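Local coordinates for protein putative hexulose 6 phosphate synthase (Salmonella typhimurium, PDB 3F4W) that is of unknown function but folds as a closed parallel eight-stranded TIM barrel and assembles as two copies of the chain, at residues Thr87-Ile92 with Pro117-Leu122. Residues are numbered along the deposited sequence; the frame is centred on the assembly and turned at random.
Sequences TDVLTI and PARVRL
R119 reaches out of its own helix to the loop that leads into the preceding helix, 89-102: its NH2 stops 2.6 Å from the backbone O of T87, which lies at the edge of the guanidinium and near its plane, yet the angle at the donor is too poor for a hydrogen bond. The side chain leaves with CG anti to the backbone N (chi1 -162°), bends at chi2 (59°) and then runs extended, carrying the flat group across. NE donates to the backbone O of G85, which anchors the guanidinium against this loop. A water also lies in the guanidinium plane, accepting weakly from NH2 (3.5 Å) and from V89 N (3.3 Å). Beside the guanidinium, V89 and L122 turn toward each other, their side chains crossing at about a right angle. The two helices, 89-102 and 116-126, follow successive strands of the parallel eight-stranded TIM barrel and are neighbours on its outer wall. D88 N-caps the first, its OD2 accepting from L90 N (2.9 Å) through the anti lone pair. Its OD1 forms a salt bridge with R144 of the second subunit.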
loop_
_atom_site.group_PDB
_atom_site.type_symbol
_atom_site.label_atom_id
_atom_site.label_comp_id
_atom_site.label_asym_id
_atom_site.label_seq_id
_atom_site.Cartn_x
_atom_site.Cartn_y
_atom_site.Cartn_z
ATOM N N THR A 87 -5.418 -2.958 -8.401
ATOM C CA THR A 87 -4.139 -2.936 -9.105
ATOM C C THR A 87 -4.189 -3.748 -10.397
ATOM O O THR A 87 -5.172 -4.433 -10.679
ATOM C CB THR A 87 -2.972 -3.437 -8.229
ATOM O OG1 THR A 87 -1.732 -3.009 -8.807
ATOM C CG2 THR A 87 -2.980 -4.957 -8.123
ATOM N N ASP A 88 -3.119 -3.668 -11.178
ATOM C CA ASP A 88 -3.056 -4.351 -12.466
ATOM C C ASP A 88 -3.040 -5.864 -12.273
ATOM O O ASP A 88 -2.482 -6.369 -11.294
ATOM C CB ASP A 88 -1.812 -3.892 -13.235
ATOM C CG ASP A 88 -1.876 -4.228 -14.714
ATOM O OD1 ASP A 88 -1.985 -3.287 -15.534
ATOM O OD2 ASP A 88 -1.819 -5.428 -15.058
ATOM N N VAL A 89 -3.655 -6.590 -13.201
ATOM C CA VAL A 89 -3.663 -8.049 -13.128
ATOM C C VAL A 89 -2.253 -8.640 -13.122
ATOM O O VAL A 89 -2.023 -9.691 -12.523
ATOM C CB VAL A 89 -4.494 -8.686 -14.262
ATOM C CG1 VAL A 89 -5.950 -8.386 -14.059
ATOM C CG2 VAL A 89 -4.035 -8.174 -15.618
ATOM N N LEU A 90 -1.322 -7.967 -13.794
ATOM C CA LEU A 90 0.091 -8.352 -13.784
ATOM C C LEU A 90 0.617 -8.470 -12.358
ATOM O O LEU A 90 1.310 -9.427 -12.011
ATOM C CB LEU A 90 0.925 -7.300 -14.525
ATOM C CG LEU A 90 1.240 -7.457 -16.016
ATOM C CD1 LEU A 90 0.305 -8.429 -16.686
ATOM C CD2 LEU A 90 1.230 -6.095 -16.714
ATOM N N THR A 91 0.297 -7.471 -11.542
ATOM C CA THR A 91 0.742 -7.435 -10.155
ATOM C C THR A 91 0.066 -8.524 -9.326
ATOM O O THR A 91 0.709 -9.196 -8.524
ATOM C CB THR A 91 0.483 -6.048 -9.532
ATOM O OG1 THR A 91 1.280 -5.071 -10.208
ATOM C CG2 THR A 91 0.832 -6.039 -8.057
ATOM N N ILE A 92 -1.233 -8.703 -9.524
ATOM C CA ILE A 92 -1.947 -9.745 -8.804
ATOM C C ILE A 92 -1.344 -11.104 -9.131
ATOM O O ILE A 92 -1.123 -11.926 -8.243
ATOM C CB ILE A 92 -3.448 -9.715 -9.113
ATOM C CG1 ILE A 92 -4.085 -8.516 -8.403
ATOM C CG2 ILE A 92 -4.110 -11.020 -8.686
ATOM C CD1 ILE A 92 -5.524 -8.284 -8.746
ATOM N N PRO A 117 -18.779 -6.892 -9.751
ATOM C CA PRO A 117 -19.001 -8.107 -10.545
ATOM C C PRO A 117 -17.997 -8.283 -11.689
ATOM O O PRO A 117 -17.450 -9.370 -11.858
ATOM C CB PRO A 117 -20.420 -7.914 -11.094
ATOM C CG PRO A 117 -21.076 -6.992 -10.121
ATOM C CD PRO A 117 -19.990 -6.057 -9.672
ATOM N N ALA A 118 -17.756 -7.229 -12.462
ATOM C CA ALA A 118 -16.805 -7.309 -13.565
ATOM C C ALA A 118 -15.402 -7.651 -13.064
ATOM O O ALA A 118 -14.693 -8.458 -13.668
ATOM C CB ALA A 118 -16.790 -6.007 -14.356
ATOM N N ARG A 119 -15.010 -7.044 -11.948
ATOM C CA ARG A 119 -13.663 -7.226 -11.415
ATOM C C ARG A 119 -13.479 -8.642 -10.874
ATOM O O ARG A 119 -12.432 -9.267 -11.072
ATOM C CB ARG A 119 -13.381 -6.187 -10.324
ATOM C CG ARG A 119 -11.910 -6.002 -10.002
ATOM C CD ARG A 119 -11.139 -5.560 -11.236
ATOM N NE ARG A 119 -9.714 -5.422 -10.958
ATOM C CZ ARG A 119 -8.782 -5.268 -11.892
ATOM N NH1 ARG A 119 -9.118 -5.237 -13.173
ATOM N NH2 ARG A 119 -7.510 -5.159 -11.545
ATOM N N VAL A 120 -14.499 -9.148 -10.188
ATOM C CA VAL A 120 -14.463 -10.510 -9.669
ATOM C C VAL A 120 -14.313 -11.530 -10.794
ATOM O O VAL A 120 -13.513 -12.459 -10.694
ATOM C CB VAL A 120 -15.713 -10.834 -8.832
ATOM C CG1 VAL A 120 -15.733 -12.306 -8.457
ATOM C CG2 VAL A 120 -15.747 -9.966 -7.581
ATOM N N ARG A 121 -15.070 -11.352 -11.871
ATOM C CA ARG A 121 -14.987 -12.275 -13.000
ATOM C C ARG A 121 -13.573 -12.270 -13.558
ATOM O O ARG A 121 -12.990 -13.318 -13.831
ATOM C CB ARG A 121 -15.962 -11.884 -14.114
ATOM C CG ARG A 121 -17.424 -11.811 -13.714
ATOM C CD ARG A 121 -18.294 -11.449 -14.923
ATOM N NE ARG A 121 -19.597 -10.928 -14.520
ATOM C CZ ARG A 121 -19.978 -9.664 -14.676
ATOM N NH1 ARG A 121 -19.164 -8.784 -15.242
ATOM N NH2 ARG A 121 -21.178 -9.281 -14.275
ATOM N N LEU A 122 -13.030 -11.072 -13.723
ATOM C CA LEU A 122 -11.707 -10.894 -14.294
ATOM C C LEU A 122 -10.638 -11.547 -13.421
ATOM O O LEU A 122 -9.754 -12.242 -13.921
ATOM C CB LEU A 122 -11.421 -9.403 -14.468
ATOM C CG LEU A 122 -10.240 -8.991 -15.343
ATOM C CD1 LEU A 122 -10.358 -7.527 -15.743
ATOM C CD2 LEU A 122 -8.955 -9.232 -14.602
HETATM O O HOH W 1 -6.000 -4.771 -14.658
#